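Local coordinates for DNA polymerase III subunit beta (Deinococcus radiodurans, PDB 4TRT), which probably tethers DNA polymerases and other proteins to DNA as a ring-shaped head-to-tail homodimer, giving them processivity, at residues Phe137-Tyr142 against Ala176-Pro181; Leu321-Pro326 against Gly351-Val356. All blocks are in the same frame, centred on the assembly; numbering follows the deposited sequence.

Contact 1: Phe137-Tyr142 against Ala176-Pro181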
loop_
_atom_site.group_PDB
_atom_site.type_symbol
_atom_site.label_atom_id
_atom_site.label_comp_id
_atom_site.label_asym_id
_atom_site.label_seq_id
_atom_site.Cartn_x
_atom_site.Cartn_y
_atom_site.Cartn_z
ATOM N N PHE A 137 -12.038 -21.431 6.177
ATOM C CA PHE A 137 -10.587 -21.396 5.931
ATOM C C PHE A 137 -9.925 -20.149 6.494
ATOM O O PHE A 137 -8.900 -20.236 7.176
ATOM C CB PHE A 137 -10.262 -21.454 4.431
ATOM C CG PHE A 137 -10.306 -22.832 3.823
ATOM C CD1 PHE A 137 -10.053 -23.982 4.565
ATOM C CD2 PHE A 137 -10.536 -22.966 2.456
ATOM C CE1 PHE A 137 -10.079 -25.231 3.960
ATOM C CE2 PHE A 137 -10.554 -24.206 1.853
ATOM C CZ PHE A 137 -10.337 -25.340 2.604
ATOM N N SER A 138 -10.510 -18.990 6.212
ATOM C CA SER A 138 -9.941 -17.703 6.629
ATOM C C SER A 138 -9.945 -17.534 8.148
ATOM O O SER A 138 -9.124 -16.805 8.685
ATOM C CB SER A 138 -10.722 -16.539 6.018
ATOM O OG SER A 138 -10.506 -16.468 4.632
ATOM N N SER A 139 -10.885 -18.199 8.819
ATOM C CA SER A 139 -11.008 -18.129 10.269
ATOM C C SER A 139 -9.957 -18.963 10.993
ATOM O O SER A 139 -9.633 -18.641 12.142
ATOM C CB SER A 139 -12.397 -18.590 10.712
ATOM O OG SER A 139 -13.367 -17.711 10.176
ATOM N N VAL A 140 -9.450 -20.036 10.365
ATOM C CA VAL A 140 -8.513 -20.958 11.058
ATOM C C VAL A 140 -7.088 -20.977 10.538
ATOM O O VAL A 140 -6.203 -21.448 11.235
ATOM C CB VAL A 140 -9.056 -22.395 11.110
ATOM C CG1 VAL A 140 -10.485 -22.374 11.656
ATOM C CG2 VAL A 140 -8.940 -23.077 9.736
ATOM N N ARG A 141 -6.860 -20.400 9.359
ATOM C CA ARG A 141 -5.588 -20.506 8.629
ATOM C C ARG A 141 -4.364 -20.042 9.428
ATOM O O ARG A 141 -3.301 -20.653 9.350
ATOM C CB ARG A 141 -5.711 -19.692 7.316
ATOM C CG ARG A 141 -4.427 -19.117 6.737
ATOM C CD ARG A 141 -3.673 -20.235 6.081
ATOM N NE ARG A 141 -2.396 -19.861 5.471
ATOM C CZ ARG A 141 -1.205 -20.063 6.023
ATOM N NH1 ARG A 141 -1.082 -20.553 7.256
ATOM N NH2 ARG A 141 -0.124 -19.750 5.328
ATOM N N TYR A 142 -4.501 -18.952 10.179
ATOM C CA TYR A 142 -3.397 -18.425 10.991
ATOM C C TYR A 142 -2.749 -19.456 11.940
ATOM O O TYR A 142 -1.591 -19.313 12.315
ATOM C CB TYR A 142 -3.880 -17.226 11.821
ATOM C CG TYR A 142 -4.815 -17.614 12.959
ATOM C CD1 TYR A 142 -4.310 -18.025 14.182
ATOM C CD2 TYR A 142 -6.204 -17.583 12.803
ATOM C CE1 TYR A 142 -5.142 -18.394 15.217
ATOM C CE2 TYR A 142 -7.052 -17.961 13.837
ATOM C CZ TYR A 142 -6.513 -18.357 15.044
ATOM O OH TYR A 142 -7.307 -18.706 16.102
ATOM N N ALA A 176 -7.380 -23.532 16.101
ATOM C CA ALA A 176 -8.476 -22.744 15.540
ATOM C C ALA A 176 -9.408 -23.718 14.838
ATOM O O ALA A 176 -8.947 -24.586 14.092
ATOM C CB ALA A 176 -7.947 -21.714 14.561
ATOM N N ILE A 177 -10.704 -23.554 15.094
ATOM C CA ILE A 177 -11.763 -24.427 14.587
ATOM C C ILE A 177 -12.894 -23.570 14.054
ATOM O O ILE A 177 -13.264 -22.565 14.666
ATOM C CB ILE A 177 -12.334 -25.298 15.729
ATOM C CG1 ILE A 177 -11.254 -26.215 16.311
ATOM C CG2 ILE A 177 -13.565 -26.108 15.283
ATOM C CD1 ILE A 177 -11.657 -26.825 17.632
ATOM N N ARG A 178 -13.431 -23.936 12.889
ATOM C CA ARG A 178 -14.705 -23.392 12.459
ATOM C C ARG A 178 -15.583 -24.485 11.855
ATOM O O ARG A 178 -15.149 -25.198 10.949
ATOM C CB ARG A 178 -14.523 -22.250 11.467
ATOM C CG ARG A 178 -15.841 -21.528 11.184
ATOM C CD ARG A 178 -15.684 -20.023 11.097
ATOM N NE ARG A 178 -16.983 -19.356 11.151
ATOM C CZ ARG A 178 -17.155 -18.040 11.141
ATOM N NH1 ARG A 178 -16.115 -17.219 11.097
ATOM N NH2 ARG A 178 -18.383 -17.541 11.197
ATOM N N ASP A 179 -16.789 -24.614 12.395
ATOM C CA ASP A 179 -17.840 -25.505 11.886
ATOM C C ASP A 179 -18.669 -24.729 10.891
ATOM O O ASP A 179 -18.916 -23.539 11.092
ATOM C CB ASP A 179 -18.757 -25.979 13.028
ATOM C CG ASP A 179 -18.086 -26.988 13.940
ATOM O OD1 ASP A 179 -17.467 -27.945 13.428
ATOM O OD2 ASP A 179 -18.143 -26.828 15.175
ATOM N N PHE A 180 -19.096 -25.396 9.821
ATOM C CA PHE A 180 -19.918 -24.762 8.800
ATOM C C PHE A 180 -20.862 -25.777 8.115
ATOM O O PHE A 180 -20.589 -26.974 8.133
ATOM C CB PHE A 180 -19.009 -24.053 7.785
ATOM C CG PHE A 180 -18.058 -24.969 7.058
ATOM C CD1 PHE A 180 -16.869 -25.367 7.640
ATOM C CD2 PHE A 180 -18.349 -25.415 5.770
ATOM C CE1 PHE A 180 -15.990 -26.210 6.970
ATOM C CE2 PHE A 180 -17.474 -26.258 5.090
ATOM C CZ PHE A 180 -16.291 -26.652 5.689
ATOM N N PRO A 181 -21.984 -25.305 7.527
ATOM C CA PRO A 181 -22.911 -26.213 6.826
ATOM C C PRO A 181 -22.268 -26.973 5.663
ATOM O O PRO A 181 -21.471 -26.408 4.908
ATOM C CB PRO A 181 -24.006 -25.275 6.296
ATOM C CG PRO A 181 -23.903 -24.037 7.119
ATOM C CD PRO A 181 -22.468 -23.912 7.518
#
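Val140 and Ala176 bring the two backbones together, their CA atoms 4.8 Å apart, where helix 130-140 nears its end against strand 175-181; from Ser139 CA to Arg178 CA the separation has already grown to 6.8 Å. This is a helix laid on an antiparallel sheet, the building plan of the central domain in beta sliding rings. Val140 provides the apolar foothold. Its CB rests 3.7 Å from Ala176 CB, while CG1, placed anti to the carbonyl carbon (chi1 -51°), lies on the strand backbone, 3.6 Å from Arg178 N. Tyr142 approaches the same alanine obliquely, its OH 3.4 Å from Ala176 CB, and that hydroxyl has Tyr353 OH as its hydrogen-bond partner. Farther along, the contact turns polar. Arg178 leaves the strand with CG anti to its backbone N (chi1 -171°) and bends at the next bond, and its CD passes 3.6 Å from Ser139 CB. NE is hydrogen-bonded to Gly351 O and NH1 to the serine. An alanine in place of Arg178 would probably cost Gly351 O and Ser139 OG the donors they have in the guanidinium, leaving the serine its bond to Arg135 O, and open a gap beside Ser139 CB. Arg178 NH1 reaches Ser139 OG at 2.9 Å, the acceptor tilted 16° out of the guanidinium plane.

Contact 2: Leu321-Pro326 against Gly351-Val356. Unlike the reference sequence in segment 351-356: Gly351 (reference Arg), Gly352 (reference Arg), Tyr353 (reference Val), Met354 (reference Tyr), Ala355 (reference Gly), Val356 (reference Gly).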
loop_
_atom_site.group_PDB
_atom_site.type_symbol
_atom_site.label_atom_id
_atom_site.label_comp_id
_atom_site.label_asym_id
_atom_site.label_seq_id
_atom_site.Cartn_x
_atom_site.Cartn_y
_atom_site.Cartn_z
ATOM N N LEU A 321 -4.496 -11.523 19.090
ATOM C CA LEU A 321 -5.128 -10.818 17.982
ATOM C C LEU A 321 -5.494 -11.780 16.859
ATOM O O LEU A 321 -6.580 -11.650 16.273
ATOM C CB LEU A 321 -4.244 -9.686 17.467
ATOM C CG LEU A 321 -4.070 -8.521 18.456
ATOM C CD1 LEU A 321 -3.173 -7.449 17.862
ATOM C CD2 LEU A 321 -5.419 -7.937 18.864
ATOM N N ASP A 322 -4.619 -12.745 16.572
ATOM C CA ASP A 322 -4.936 -13.813 15.603
ATOM C C ASP A 322 -6.237 -14.503 16.011
ATOM O O ASP A 322 -7.133 -14.690 15.191
ATOM C CB ASP A 322 -3.859 -14.907 15.571
ATOM C CG ASP A 322 -2.571 -14.490 14.890
ATOM O OD1 ASP A 322 -2.538 -13.515 14.127
ATOM O OD2 ASP A 322 -1.565 -15.206 15.106
ATOM N N ALA A 323 -6.316 -14.907 17.281
ATOM C CA ALA A 323 -7.443 -15.687 17.784
ATOM C C ALA A 323 -8.748 -14.879 17.784
ATOM O O ALA A 323 -9.811 -15.426 17.495
ATOM C CB ALA A 323 -7.141 -16.224 19.181
ATOM N N LEU A 324 -8.664 -13.593 18.117
ATOM C CA LEU A 324 -9.836 -12.719 18.146
ATOM C C LEU A 324 -10.344 -12.283 16.785
ATOM O O LEU A 324 -11.505 -11.849 16.661
ATOM C CB LEU A 324 -9.558 -11.466 18.977
ATOM C CG LEU A 324 -9.348 -11.717 20.459
ATOM C CD1 LEU A 324 -8.959 -10.403 21.118
ATOM C CD2 LEU A 324 -10.614 -12.303 21.086
ATOM N N GLY A 325 -9.478 -12.357 15.773
ATOM C CA GLY A 325 -9.769 -11.828 14.446
ATOM C C GLY A 325 -11.154 -12.147 13.923
ATOM O O GLY A 325 -11.893 -11.240 13.556
ATOM N N PRO A 326 -11.515 -13.435 13.880
ATOM C CA PRO A 326 -12.840 -13.853 13.387
ATOM C C PRO A 326 -14.031 -13.573 14.322
ATOM O O PRO A 326 -15.149 -13.859 13.955
ATOM C CB PRO A 326 -12.680 -15.365 13.213
ATOM C CG PRO A 326 -11.210 -15.597 13.110
ATOM C CD PRO A 326 -10.617 -14.594 14.050
ATOM N N GLY A 351 -21.922 -18.925 15.199
ATOM C CA GLY A 351 -21.161 -18.791 13.950
ATOM C C GLY A 351 -20.223 -19.974 13.728
ATOM O O GLY A 351 -19.748 -20.172 12.626
ATOM N N GLY A 352 -19.947 -20.742 14.790
ATOM C CA GLY A 352 -19.208 -21.980 14.701
ATOM C C GLY A 352 -17.709 -21.878 14.953
ATOM O O GLY A 352 -17.004 -22.874 14.790
ATOM N N TYR A 353 -17.224 -20.702 15.352
ATOM C CA TYR A 353 -15.765 -20.463 15.517
ATOM C C TYR A 353 -15.294 -20.616 16.938
ATOM O O TYR A 353 -15.974 -20.224 17.852
ATOM C CB TYR A 353 -15.363 -19.067 15.034
ATOM C CG TYR A 353 -13.910 -18.697 15.315
ATOM C CD1 TYR A 353 -12.868 -19.222 14.551
ATOM C CD2 TYR A 353 -13.580 -17.836 16.352
ATOM C CE1 TYR A 353 -11.543 -18.870 14.810
ATOM C CE2 TYR A 353 -12.259 -17.484 16.617
ATOM C CZ TYR A 353 -11.248 -18.011 15.843
ATOM O OH TYR A 353 -9.944 -17.653 16.097
ATOM N N MET A 354 -14.085 -21.149 17.117
ATOM C CA MET A 354 -13.494 -21.280 18.434
ATOM C C MET A 354 -11.969 -21.271 18.296
ATOM O O MET A 354 -11.434 -21.918 17.398
ATOM C CB MET A 354 -13.967 -22.608 19.007
ATOM C CG MET A 354 -13.468 -22.982 20.377
ATOM S SD MET A 354 -13.814 -24.739 20.649
ATOM C CE MET A 354 -15.384 -24.955 19.836
ATOM N N ALA A 355 -11.311 -20.547 19.187
ATOM C CA ALA A 355 -9.851 -20.520 19.274
ATOM C C ALA A 355 -9.449 -21.065 20.643
ATOM O O ALA A 355 -10.059 -20.719 21.654
ATOM C CB ALA A 355 -9.318 -19.104 19.116
ATOM N N VAL A 356 -8.422 -21.913 20.664
ATOM C CA VAL A 356 -7.797 -22.331 21.903
ATOM C C VAL A 356 -6.428 -21.678 21.951
ATOM O O VAL A 356 -5.651 -21.768 20.987
ATOM C CB VAL A 356 -7.652 -23.862 22.000
ATOM C CG1 VAL A 356 -6.910 -24.267 23.285
ATOM C CG2 VAL A 356 -9.021 -24.520 21.927
#
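Tyr353 OH is gripped by two groups: it donates a short 2.6 Å hydrogen bond to Ala323 O and has Tyr142 OH as its other partner. The carbonyl receives the phenol at a C=O...donor angle of 123°, with the donor 18° out of the carbonyl plane, and lies at the edge of the ring near its plane. The tyrosine therefore ties strand 353-357 to the last turn of helix 317-324 through a backbone acceptor. Its CG stands anti to the backbone N (chi1 174°), on a side chain that leaves the strand toward the helix. Pro326 then lies across one face in a CH-pi contact: CB sits 3.8 Å from the Tyr353 ring centroid, practically on the ring normal. The rest of the pyrrolidine follows the ring outward, with Pro326 CG 3.6 Å from Tyr353 CZ and CD 3.7 Å from Tyr353 OH. On the opposite face, toward the rim, comes Ala355 N, 4.1 Å above the plane of the Tyr353 ring. Bonded at its tip and bounded on both faces, the ring is likely to turn little. Beside this, two small side chains allow close approach of helix and strand, Ala323 CB meeting Ala355 CB at 3.6 Å. Nearby, Asp322 forms a salt bridge with Arg174 of the central domain. The whole exemplifies the helix-on-antiparallel-sheet packing of the C-terminal domain in the beta sliding-ring fold.

Contacts 1 and 2 follow one another along the chain, yet their centres lie only about 8 Å apart because strands 175-181 and 353-357 are antiparallel neighbours in one sheet. Ile177 N and Met354 O, 2.9 Å apart, probably form one of the hydrogen bonds stitching that seam. Two tyrosines, one from each contact, also meet: Tyr142 OH and Tyr353 OH are 2.8 Å apart, and Ser139 O packs 3.3 Å from Tyr353 CE1. Contact 1 thus meets contact 2 through backbone and side chains alike, joining the central and C-terminal domains within a single subunit. In relatives, partner peptides bind in a pocket between these domains, and this junction probably lies close to it.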